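Local coordinates for uncharacterized protein (Thermus thermophilus HB8, PDB 4WVA) that hydrolyses mannosylglycerate, a solute made by thermophiles under osmotic stress, to mannose and glycerate, and accepts glucosylglycerate about equally well, at residues Phe344-Trp355 and Arg392-Gly400. Sequence-based numbering, arbitrary orientation.
Sequences FEPGRYWRGPVW and REYYDPLTG
Tyr394 lies between Tyr349, Pro353 and Trp355 and gives up more surface to the contact than any other residue. Its CB sits over the five-membered ring of Trp355, 3.8 Å from the centroid, a CH-pi contact; the Tyr394 ring and the six-membered ring of Trp355 are tilted by 27° and scarcely overlap, with Tyr394 CD1 3.3 Å from Trp355 CZ2. Tyr349 puts its CA over a face of the Tyr394 ring, while its CD1 meets CE1 of Tyr394 at 3.4 Å, the ring planes 57° apart. Glu393, CG anti to the backbone N (chi1 -161°), runs beside the Trp355 indole, its OE2 at the edge of the Tyr349 ring, 3.5 Å from CE1.

Next to this cluster, Val354 and Tyr395 form a single antiparallel hydrogen-bonded pair: Val354 N to Tyr395 O at 2.8 Å and, more bent, Tyr395 N to Val354 O at 3.0 Å. Trp355 NE1 donates to Tyr349 O (2.9 Å) from above the carbonyl plane, and Trp350 covers the other indole face. With an alanine in place of Trp355, Tyr349 O would probably be left without that donor and a gap would open beside Tyr394 and Glu393. Pro397 CG fits against Gly352 O and the edge of Phe344.

The contact builds one wall of the active site in this (alpha/alpha)6 barrel: Glu393 is the probable proton acceptor, its OE2 hydrogen-bonded to Tyr28 OH, and Tyr349 OH is hydrogen-bonded to OD2 of Asp165, the probable proton donor. Aromatic packing and a single beta bridge help to place the carboxylate beside Tyr349 and Trp355; Tyr349 and Trp350 bind Tris here and probably substrate.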
loop_
_atom_site.group_PDB
_atom_site.type_symbol
_atom_site.label_atom_id
_atom_site.label_comp_id
_atom_site.label_asym_id
_atom_site.label_seq_id
_atom_site.Cartn_x
_atom_site.Cartn_y
_atom_site.Cartn_z
ATOM N N PHE A 344 -1.671 -13.675 31.483
ATOM C CA PHE A 344 -0.792 -12.620 31.998
ATOM C C PHE A 344 -0.114 -13.016 33.309
ATOM O O PHE A 344 -0.778 -13.411 34.279
ATOM C CB PHE A 344 -1.597 -11.338 32.168
ATOM C CG PHE A 344 -0.804 -10.169 32.682
ATOM C CD1 PHE A 344 0.153 -9.555 31.887
ATOM C CD2 PHE A 344 -1.057 -9.639 33.935
ATOM C CE1 PHE A 344 0.862 -8.462 32.350
ATOM C CE2 PHE A 344 -0.350 -8.557 34.408
ATOM C CZ PHE A 344 0.612 -7.956 33.612
ATOM N N GLU A 345 1.215 -12.961 33.304
ATOM C CA GLU A 345 2.048 -13.252 34.464
ATOM C C GLU A 345 3.076 -12.131 34.500
ATOM O O GLU A 345 4.005 -12.144 33.693
ATOM C CB GLU A 345 2.753 -14.612 34.340
ATOM C CG GLU A 345 1.855 -15.845 34.332
ATOM C CD GLU A 345 2.655 -17.129 34.239
ATOM O OE1 GLU A 345 3.268 -17.540 35.254
ATOM O OE2 GLU A 345 2.692 -17.736 33.150
ATOM N N PRO A 346 2.931 -11.160 35.423
ATOM C CA PRO A 346 3.739 -9.944 35.310
ATOM C C PRO A 346 5.243 -10.094 35.523
ATOM O O PRO A 346 5.977 -9.154 35.214
ATOM C CB PRO A 346 3.148 -9.014 36.377
ATOM C CG PRO A 346 2.482 -9.930 37.345
ATOM C CD PRO A 346 1.972 -11.071 36.543
ATOM N N GLY A 347 5.696 -11.236 36.040
ATOM C CA GLY A 347 7.114 -11.485 36.206
ATOM C C GLY A 347 7.740 -12.509 35.274
ATOM O O GLY A 347 8.977 -12.622 35.247
ATOM N N ARG A 348 6.936 -13.257 34.510
ATOM C CA ARG A 348 7.462 -14.445 33.830
ATOM C C ARG A 348 7.784 -14.225 32.352
ATOM O O ARG A 348 7.020 -14.643 31.473
ATOM C CB ARG A 348 6.557 -15.675 34.000
ATOM C CG ARG A 348 7.309 -16.965 33.706
ATOM C CD ARG A 348 6.440 -18.200 33.727
ATOM N NE ARG A 348 5.941 -18.496 35.068
ATOM C CZ ARG A 348 6.601 -19.197 35.991
ATOM N NH1 ARG A 348 7.819 -19.689 35.775
ATOM N NH2 ARG A 348 6.025 -19.404 37.166
ATOM N N TYR A 349 8.910 -13.551 32.111
ATOM C CA TYR A 349 9.616 -13.590 30.833
ATOM C C TYR A 349 8.775 -12.908 29.744
ATOM O O TYR A 349 8.622 -11.693 29.791
ATOM C CB TYR A 349 10.018 -15.045 30.509
ATOM C CG TYR A 349 11.224 -15.271 29.620
ATOM C CD1 TYR A 349 12.307 -14.399 29.599
ATOM C CD2 TYR A 349 11.328 -16.426 28.862
ATOM C CE1 TYR A 349 13.427 -14.651 28.815
ATOM C CE2 TYR A 349 12.433 -16.680 28.084
ATOM C CZ TYR A 349 13.481 -15.789 28.047
ATOM O OH TYR A 349 14.596 -16.055 27.263
ATOM N N TRP A 350 8.245 -13.669 28.781
ATOM C CA TRP A 350 7.415 -13.085 27.704
ATOM C C TRP A 350 5.907 -13.178 27.907
ATOM O O TRP A 350 5.140 -12.995 26.968
ATOM C CB TRP A 350 7.840 -13.712 26.365
ATOM C CG TRP A 350 9.196 -13.295 25.932
ATOM C CD1 TRP A 350 10.347 -13.959 26.120
ATOM C CD2 TRP A 350 9.532 -12.094 25.230
ATOM N NE1 TRP A 350 11.401 -13.267 25.584
ATOM C CE2 TRP A 350 10.923 -12.112 25.025
ATOM C CE3 TRP A 350 8.788 -11.018 24.743
ATOM C CZ2 TRP A 350 11.593 -11.090 24.364
ATOM C CZ3 TRP A 350 9.460 -9.987 24.104
ATOM C CH2 TRP A 350 10.838 -10.037 23.907
ATOM N N ARG A 351 5.464 -13.408 29.145
ATOM C CA ARG A 351 4.058 -13.564 29.440
ATOM C C ARG A 351 3.469 -12.360 30.181
ATOM O O ARG A 351 2.456 -12.482 30.853
ATOM C CB ARG A 351 3.862 -14.865 30.242
ATOM C CG ARG A 351 4.472 -16.059 29.529
ATOM C CD ARG A 351 4.236 -17.358 30.266
ATOM N NE ARG A 351 2.855 -17.817 30.222
ATOM C CZ ARG A 351 2.325 -18.598 29.279
ATOM N NH1 ARG A 351 3.029 -18.989 28.217
ATOM N NH2 ARG A 351 1.056 -18.996 29.410
ATOM N N GLY A 352 4.085 -11.184 30.035
ATOM C CA GLY A 352 3.603 -9.985 30.737
ATOM C C GLY A 352 4.630 -8.876 30.936
ATOM O O GLY A 352 4.307 -7.692 30.776
ATOM N N PRO A 353 5.865 -9.235 31.317
ATOM C CA PRO A 353 6.879 -8.202 31.521
ATOM C C PRO A 353 7.142 -7.269 30.320
ATOM O O PRO A 353 6.898 -7.636 29.172
ATOM C CB PRO A 353 8.127 -9.010 31.840
ATOM C CG PRO A 353 7.597 -10.203 32.538
ATOM C CD PRO A 353 6.364 -10.561 31.746
ATOM N N VAL A 354 7.623 -6.070 30.646
ATOM C CA VAL A 354 8.030 -5.036 29.695
ATOM C C VAL A 354 9.455 -5.305 29.238
ATOM O O VAL A 354 10.361 -5.595 30.040
ATOM C CB VAL A 354 7.964 -3.622 30.334
ATOM C CG1 VAL A 354 8.528 -2.549 29.402
ATOM C CG2 VAL A 354 6.530 -3.244 30.716
ATOM N N TRP A 355 9.666 -5.194 27.936
ATOM C CA TRP A 355 10.965 -5.406 27.317
ATOM C C TRP A 355 11.395 -4.159 26.573
ATOM O O TRP A 355 10.637 -3.565 25.809
ATOM C CB TRP A 355 10.913 -6.567 26.332
ATOM C CG TRP A 355 10.733 -7.920 26.971
ATOM C CD1 TRP A 355 9.601 -8.433 27.528
ATOM C CD2 TRP A 355 11.730 -8.927 27.087
ATOM N NE1 TRP A 355 9.838 -9.709 28.000
ATOM C CE2 TRP A 355 11.136 -10.038 27.732
ATOM C CE3 TRP A 355 13.071 -9.001 26.706
ATOM C CZ2 TRP A 355 11.837 -11.210 27.983
ATOM C CZ3 TRP A 355 13.772 -10.152 26.967
ATOM C CH2 TRP A 355 13.153 -11.251 27.596
ATOM N N ARG A 392 18.088 -4.375 33.084
ATOM C CA ARG A 392 17.580 -5.712 33.320
ATOM C C ARG A 392 16.945 -6.219 32.040
ATOM O O ARG A 392 16.625 -5.440 31.120
ATOM C CB ARG A 392 16.531 -5.709 34.429
ATOM C CG ARG A 392 17.078 -5.246 35.783
ATOM C CD ARG A 392 18.141 -6.173 36.348
ATOM N NE ARG A 392 17.669 -7.550 36.536
ATOM C CZ ARG A 392 17.029 -8.007 37.606
ATOM N NH1 ARG A 392 16.747 -7.202 38.623
ATOM N NH2 ARG A 392 16.640 -9.276 37.655
ATOM N N GLU A 393 16.759 -7.529 31.990
ATOM C CA GLU A 393 16.198 -8.170 30.804
ATOM C C GLU A 393 14.726 -7.751 30.580
ATOM O O GLU A 393 14.306 -7.524 29.434
ATOM C CB GLU A 393 16.362 -9.685 30.901
ATOM C CG GLU A 393 16.242 -10.432 29.584
ATOM C CD GLU A 393 16.489 -11.932 29.725
ATOM O OE1 GLU A 393 16.860 -12.371 30.841
ATOM O OE2 GLU A 393 16.335 -12.678 28.717
ATOM N N TYR A 394 13.934 -7.661 31.649
ATOM C CA TYR A 394 12.536 -7.253 31.541
ATOM C C TYR A 394 12.089 -6.715 32.887
ATOM O O TYR A 394 12.848 -6.782 33.867
ATOM C CB TYR A 394 11.624 -8.388 31.047
ATOM C CG TYR A 394 11.984 -9.756 31.575
ATOM C CD1 TYR A 394 12.999 -10.491 30.983
ATOM C CD2 TYR A 394 11.316 -10.311 32.656
ATOM C CE1 TYR A 394 13.366 -11.718 31.468
ATOM C CE2 TYR A 394 11.670 -11.554 33.133
ATOM C CZ TYR A 394 12.700 -12.253 32.529
ATOM O OH TYR A 394 13.097 -13.507 32.972
ATOM N N TYR A 395 10.894 -6.156 32.901
ATOM C CA TYR A 395 10.396 -5.424 34.057
ATOM C C TYR A 395 8.946 -5.749 34.302
ATOM O O TYR A 395 8.169 -5.896 33.368
ATOM C CB TYR A 395 10.559 -3.912 33.873
ATOM C CG TYR A 395 11.980 -3.492 33.595
ATOM C CD1 TYR A 395 12.502 -3.554 32.305
ATOM C CD2 TYR A 395 12.821 -3.058 34.617
ATOM C CE1 TYR A 395 13.803 -3.183 32.038
ATOM C CE2 TYR A 395 14.130 -2.699 34.353
ATOM C CZ TYR A 395 14.621 -2.771 33.063
ATOM O OH TYR A 395 15.920 -2.415 32.777
ATOM N N ASP A 396 8.574 -5.849 35.577
ATOM C CA ASP A 396 7.181 -6.035 35.959
ATOM C C ASP A 396 6.396 -4.789 35.523
ATOM O O ASP A 396 6.775 -3.667 35.859
ATOM C CB ASP A 396 7.105 -6.265 37.484
ATOM C CG ASP A 396 5.700 -6.543 37.984
ATOM O OD1 ASP A 396 4.779 -5.767 37.689
ATOM O OD2 ASP A 396 5.527 -7.543 38.709
ATOM N N PRO A 397 5.314 -4.964 34.736
ATOM C CA PRO A 397 4.617 -3.769 34.228
ATOM C C PRO A 397 3.759 -3.064 35.282
ATOM O O PRO A 397 3.349 -1.930 35.075
ATOM C CB PRO A 397 3.724 -4.310 33.111
ATOM C CG PRO A 397 3.650 -5.756 33.316
ATOM C CD PRO A 397 4.736 -6.220 34.226
ATOM N N LEU A 398 3.508 -3.741 36.401
ATOM C CA LEU A 398 2.632 -3.198 37.438
ATOM C C LEU A 398 3.449 -2.418 38.447
ATOM O O LEU A 398 3.041 -1.342 38.871
ATOM C CB LEU A 398 1.875 -4.338 38.132
ATOM C CG LEU A 398 1.106 -5.269 37.186
ATOM C CD1 LEU A 398 0.321 -6.290 37.993
ATOM C CD2 LEU A 398 0.192 -4.483 36.249
ATOM N N THR A 399 4.602 -2.967 38.825
ATOM C CA THR A 399 5.449 -2.386 39.871
ATOM C C THR A 399 6.709 -1.718 39.349
ATOM O O THR A 399 7.305 -0.915 40.056
ATOM C CB THR A 399 5.904 -3.454 40.877
ATOM O OG1 THR A 399 6.769 -4.405 40.228
ATOM C CG2 THR A 399 4.710 -4.158 41.476
ATOM N N GLY A 400 7.143 -2.116 38.150
ATOM C CA GLY A 400 8.396 -1.648 37.592
ATOM C C GLY A 400 9.622 -2.437 38.013
ATOM O O GLY A 400 10.717 -2.121 37.583
#